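PDB 4KV7: probable leucine/isoleucine/valine-binding protein from Rhodopirellula baltica, which probably binds leucine, isoleucine, valine or a related small ligand as a periplasmic binding protein, although its function has not been established. Local coordinates for residues A[244-249]-A[266-272]; A[253-257]-A[365-370]. The protein carries 1 engineered substitution. One frame throughout, in Å; residues are numbered along the deposited sequence.

Contact 1 (A[244-249]-A[266-272]); sequences QFLAVS and GIVATQV
Strands 244-247 and 268-271 are the two parallel strands of a right-handed beta-alpha-beta unit, with helix 253-260 as the crossover, in one lobe of a periplasmic binding protein; Leu246 pairs with Val268 and Ala247 with Ala269. Backbone bonds stitch the pair from Val268 N to Phe245 O (3.2 Å), from Ala247 N to Val268 O (2.8 Å) and from Thr270 N to Ala247 O (2.9 Å). Two CA-H...O contacts, from Leu246 CA to Val268 O and from Ala269 CA to Ala247 O, fill in between them. On one face the methyls Ala247 CB and Ala269 CB lie 4.0 Å apart; on the other, a looser apolar touch joins Leu246 CD2 to Val268 CG1, with helix 138-151 reaching Leu246 through Met145. Where the strands give out, Ser249 CB packs on Val272 CG1 at 4.1 Å, while the hydroxyls of Ser249 and Thr270 both turn to the carboxylate of Glu141. Water 2 accepts from Gln271 NE2 and probably donates to Val248 O at this end.

At the opposite end Gln244 adds a side-chain clasp. CG stands anti to the backbone N (chi1 175°) and the chain bends at chi2 (67°), which turns the amide across to the start of segment 266-272. NE2 thereby gives one N-H to Phe245 O, from above that carbonyl's plane, as the second donor beside Val268 N. The other runs almost straight to Gly266 O (2.9 Å, 171° at the hydrogen), both acceptors lying in the amide plane, and water 1 bridges Gln244 OE1 (2.7 Å) to the same Gly266 O.

Contact 2 (A[253-257]-A[365-370]); sequences ADALQ and IGADSS. Engineered in segment 365-370: Ser369 (natural residue Gly).
Gln257 reaches from helix 253-260 to the turn between strands 361-365 and 370-372, and its amide carries the polar part of the contact. NE2 donates to Ser369 O at 3.2 Å, a bent bond (150° at the hydrogen) that arrives from above the carbonyl plane. That oxygen also receives the backbone N of Gly366 at 2.7 Å, the bond that closes the turn. Ser369 is an engineered residue, glycine in nature, but only its backbone meets the glutamine. Water-mediated links lie at two places: water 5 accepts from Gln257 NE2 (3.0 Å) and probably donates to Gly366 O, whereas water 4 joins Asp254 OD1 to the hydroxyl of Ser370, which is also hydrogen-bonded to His275.

Van der Waals packing supplies the rest. CG of Gln257 is anti to the backbone N (chi1 178°) and the chain stays extended, laying its length past Ile365, whose CG2 methyl meets the amide carbon CD of Gln257 at 3.5 Å. The CG1-CD1 branch of Ile365 runs counter to the glutamine chain, bringing CD1 to Leu256 CD2 (4.3 Å) and Ala253 CB (4.4 Å). An alanine in place of Gln257, lacking the amide, would probably leave Ser369 O without its bond from the helix and uncover the CG2 side of Ile365.

The contact thus sets a beta-alpha-beta crossover helix against the turn of beta-hairpin 361-372, at the sheet edge of a periplasmic-binding-protein lobe.

Contacts 1 and 2 show how one crossover helix ties a sheet together: contact 1 joins the two strands that the helix connects, and contact 2 sets that helix on the next, antiparallel strand. Their centres are 10 Å apart, and segment 266-272 of contact 1 touches both segments of contact 2. Its start pairs with Ile365 through probable hydrogen bonds from Gly266 N to Ile365 O (2.8 Å) and from Ile365 N to Ile267 O (2.9 Å). Further along, Ala253 CB packs against Ala269 CB at 3.9 Å and Gln271 NE2 at 3.7 Å, tucking the helix start onto the strand. The segments alternate along the chain.

Contact 1 (A[244-249]-A[266-272])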
# COMPACT_ATOMS: atom_id res chain seq x y z
N GLN A 244 -7.79 7.11 -20.54
CA GLN A 244 -7.30 7.59 -19.26
C GLN A 244 -6.89 6.40 -18.42
O GLN A 244 -7.73 5.54 -18.12
CB GLN A 244 -8.39 8.38 -18.54
CG GLN A 244 -8.00 8.82 -17.14
CD GLN A 244 -6.88 9.84 -17.14
OE1 GLN A 244 -7.05 10.95 -17.64
NE2 GLN A 244 -5.74 9.49 -16.56
N PHE A 245 -5.62 6.32 -18.04
CA PHE A 245 -5.14 5.27 -17.16
C PHE A 245 -5.20 5.75 -15.72
O PHE A 245 -4.85 6.90 -15.43
CB PHE A 245 -3.70 4.87 -17.51
CG PHE A 245 -3.59 4.12 -18.81
CD1 PHE A 245 -4.01 2.80 -18.89
CD2 PHE A 245 -3.08 4.73 -19.94
CE1 PHE A 245 -3.91 2.10 -20.06
CE2 PHE A 245 -2.97 4.02 -21.13
CZ PHE A 245 -3.39 2.70 -21.18
N LEU A 246 -5.65 4.88 -14.83
CA LEU A 246 -5.69 5.20 -13.40
C LEU A 246 -5.06 4.06 -12.63
O LEU A 246 -5.49 2.91 -12.75
CB LEU A 246 -7.13 5.38 -12.90
CG LEU A 246 -7.96 6.44 -13.61
CD1 LEU A 246 -8.79 5.85 -14.75
CD2 LEU A 246 -8.86 7.17 -12.62
N ALA A 247 -4.06 4.37 -11.81
CA ALA A 247 -3.32 3.36 -11.06
C ALA A 247 -3.74 3.39 -9.60
O ALA A 247 -3.80 4.46 -8.98
CB ALA A 247 -1.83 3.64 -11.16
N VAL A 248 -4.01 2.23 -9.02
CA VAL A 248 -4.22 2.18 -7.58
C VAL A 248 -2.90 2.37 -6.85
O VAL A 248 -1.81 2.29 -7.45
CB VAL A 248 -4.94 0.89 -7.11
CG1 VAL A 248 -6.31 0.76 -7.76
CG2 VAL A 248 -4.09 -0.35 -7.35
N SER A 249 -2.99 2.57 -5.54
CA SER A 249 -1.84 2.86 -4.70
C SER A 249 -0.70 1.85 -4.85
O SER A 249 0.48 2.23 -4.91
CB SER A 249 -2.31 2.88 -3.25
OG SER A 249 -2.90 1.65 -2.92
N GLY A 266 -0.05 12.48 -17.39
CA GLY A 266 -1.49 12.39 -17.53
C GLY A 266 -2.12 11.24 -16.77
O GLY A 266 -3.34 11.20 -16.60
N ILE A 267 -1.30 10.30 -16.30
CA ILE A 267 -1.82 9.19 -15.50
C ILE A 267 -2.28 9.69 -14.14
O ILE A 267 -1.62 10.53 -13.52
CB ILE A 267 -0.74 8.10 -15.31
CG1 ILE A 267 -0.41 7.46 -16.66
CG2 ILE A 267 -1.21 7.04 -14.34
CD1 ILE A 267 0.72 6.46 -16.57
N VAL A 268 -3.42 9.19 -13.68
CA VAL A 268 -3.92 9.50 -12.34
C VAL A 268 -3.66 8.29 -11.46
O VAL A 268 -3.86 7.16 -11.89
CB VAL A 268 -5.42 9.84 -12.37
CG1 VAL A 268 -6.00 9.94 -10.97
CG2 VAL A 268 -5.65 11.14 -13.14
N ALA A 269 -3.19 8.52 -10.24
CA ALA A 269 -2.90 7.42 -9.33
C ALA A 269 -3.42 7.76 -7.94
O ALA A 269 -3.08 8.81 -7.38
CB ALA A 269 -1.38 7.13 -9.28
N THR A 270 -4.25 6.88 -7.39
CA THR A 270 -4.78 7.12 -6.06
C THR A 270 -3.79 6.66 -5.00
O THR A 270 -3.26 5.55 -5.08
CB THR A 270 -6.14 6.44 -5.85
OG1 THR A 270 -6.08 5.08 -6.31
CG2 THR A 270 -7.23 7.15 -6.62
N GLN A 271 -3.56 7.51 -4.00
CA GLN A 271 -2.67 7.19 -2.90
C GLN A 271 -3.43 7.07 -1.58
O GLN A 271 -4.51 7.65 -1.42
CB GLN A 271 -1.59 8.26 -2.77
CG GLN A 271 -0.83 8.56 -4.07
CD GLN A 271 -0.26 7.31 -4.71
OE1 GLN A 271 0.38 6.50 -4.05
NE2 GLN A 271 -0.51 7.15 -6.00
N VAL A 272 -2.83 6.35 -0.65
CA VAL A 272 -3.38 6.18 0.68
C VAL A 272 -2.65 7.04 1.71
O VAL A 272 -2.88 6.90 2.92
CB VAL A 272 -3.39 4.70 1.11
CG1 VAL A 272 -4.29 3.89 0.18
CG2 VAL A 272 -1.97 4.14 1.15
O HOH W 1 -5.44 13.03 -16.87
O HOH W 2 0.11 4.41 -7.05
O HOH W 3 2.45 4.96 -5.04

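Contact 2 (A[253-257]-A[365-370])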
# COMPACT_ATOMS: atom_id res chain seq x y z
N ALA A 253 3.42 4.56 -7.83
CA ALA A 253 3.36 5.66 -8.79
C ALA A 253 4.73 6.25 -9.08
O ALA A 253 4.99 6.70 -10.18
CB ALA A 253 2.41 6.74 -8.31
N ASP A 254 5.61 6.24 -8.08
CA ASP A 254 6.95 6.78 -8.29
C ASP A 254 7.76 5.87 -9.21
O ASP A 254 8.41 6.34 -10.14
CB ASP A 254 7.63 7.02 -6.95
CG ASP A 254 6.89 8.05 -6.12
OD1 ASP A 254 6.88 9.22 -6.54
OD2 ASP A 254 6.30 7.68 -5.07
N ALA A 255 7.68 4.57 -8.97
CA ALA A 255 8.35 3.61 -9.85
C ALA A 255 7.75 3.62 -11.26
O ALA A 255 8.47 3.48 -12.25
CB ALA A 255 8.30 2.23 -9.26
N LEU A 256 6.44 3.78 -11.34
CA LEU A 256 5.76 3.84 -12.62
C LEU A 256 6.24 5.03 -13.44
O LEU A 256 6.55 4.90 -14.63
CB LEU A 256 4.26 3.93 -12.38
CG LEU A 256 3.37 3.97 -13.63
CD1 LEU A 256 3.32 2.62 -14.32
CD2 LEU A 256 1.98 4.42 -13.26
N GLN A 257 6.34 6.19 -12.80
CA GLN A 257 6.78 7.40 -13.49
C GLN A 257 8.23 7.26 -13.95
O GLN A 257 8.58 7.68 -15.05
CB GLN A 257 6.61 8.63 -12.61
CG GLN A 257 7.11 9.91 -13.29
CD GLN A 257 6.69 11.18 -12.58
OE1 GLN A 257 6.49 11.19 -11.36
NE2 GLN A 257 6.54 12.26 -13.34
N ILE A 365 0.09 12.56 -12.42
CA ILE A 365 1.49 12.48 -12.80
C ILE A 365 1.72 13.40 -13.99
O ILE A 365 0.99 13.35 -14.98
CB ILE A 365 1.89 11.04 -13.16
CG1 ILE A 365 1.62 10.11 -11.97
CG2 ILE A 365 3.35 10.98 -13.59
CD1 ILE A 365 1.91 8.64 -12.25
N GLY A 366 2.73 14.25 -13.88
CA GLY A 366 3.05 15.21 -14.93
C GLY A 366 4.33 14.83 -15.64
O GLY A 366 4.71 13.65 -15.67
N ALA A 367 5.00 15.82 -16.22
CA ALA A 367 6.24 15.60 -16.95
C ALA A 367 7.39 15.12 -16.05
O ALA A 367 8.11 14.18 -16.40
CB ALA A 367 6.65 16.88 -17.69
N ASP A 368 7.54 15.76 -14.90
CA ASP A 368 8.73 15.56 -14.07
C ASP A 368 8.39 15.15 -12.63
O ASP A 368 9.28 14.73 -11.88
CB ASP A 368 9.55 16.84 -14.03
CG ASP A 368 9.98 17.31 -15.40
OD1 ASP A 368 10.66 16.53 -16.11
OD2 ASP A 368 9.64 18.45 -15.78
N SER A 369 7.12 15.27 -12.26
CA SER A 369 6.71 15.04 -10.88
C SER A 369 5.25 14.62 -10.87
O SER A 369 4.65 14.42 -11.93
CB SER A 369 6.86 16.33 -10.07
OG SER A 369 6.05 17.36 -10.62
N SER A 370 4.69 14.49 -9.68
CA SER A 370 3.25 14.36 -9.55
C SER A 370 2.75 15.43 -8.60
O SER A 370 3.53 16.01 -7.84
CB SER A 370 2.86 12.97 -9.04
OG SER A 370 3.16 12.80 -7.66
O HOH W 4 5.30 11.18 -7.64
O HOH W 5 6.37 11.57 -16.24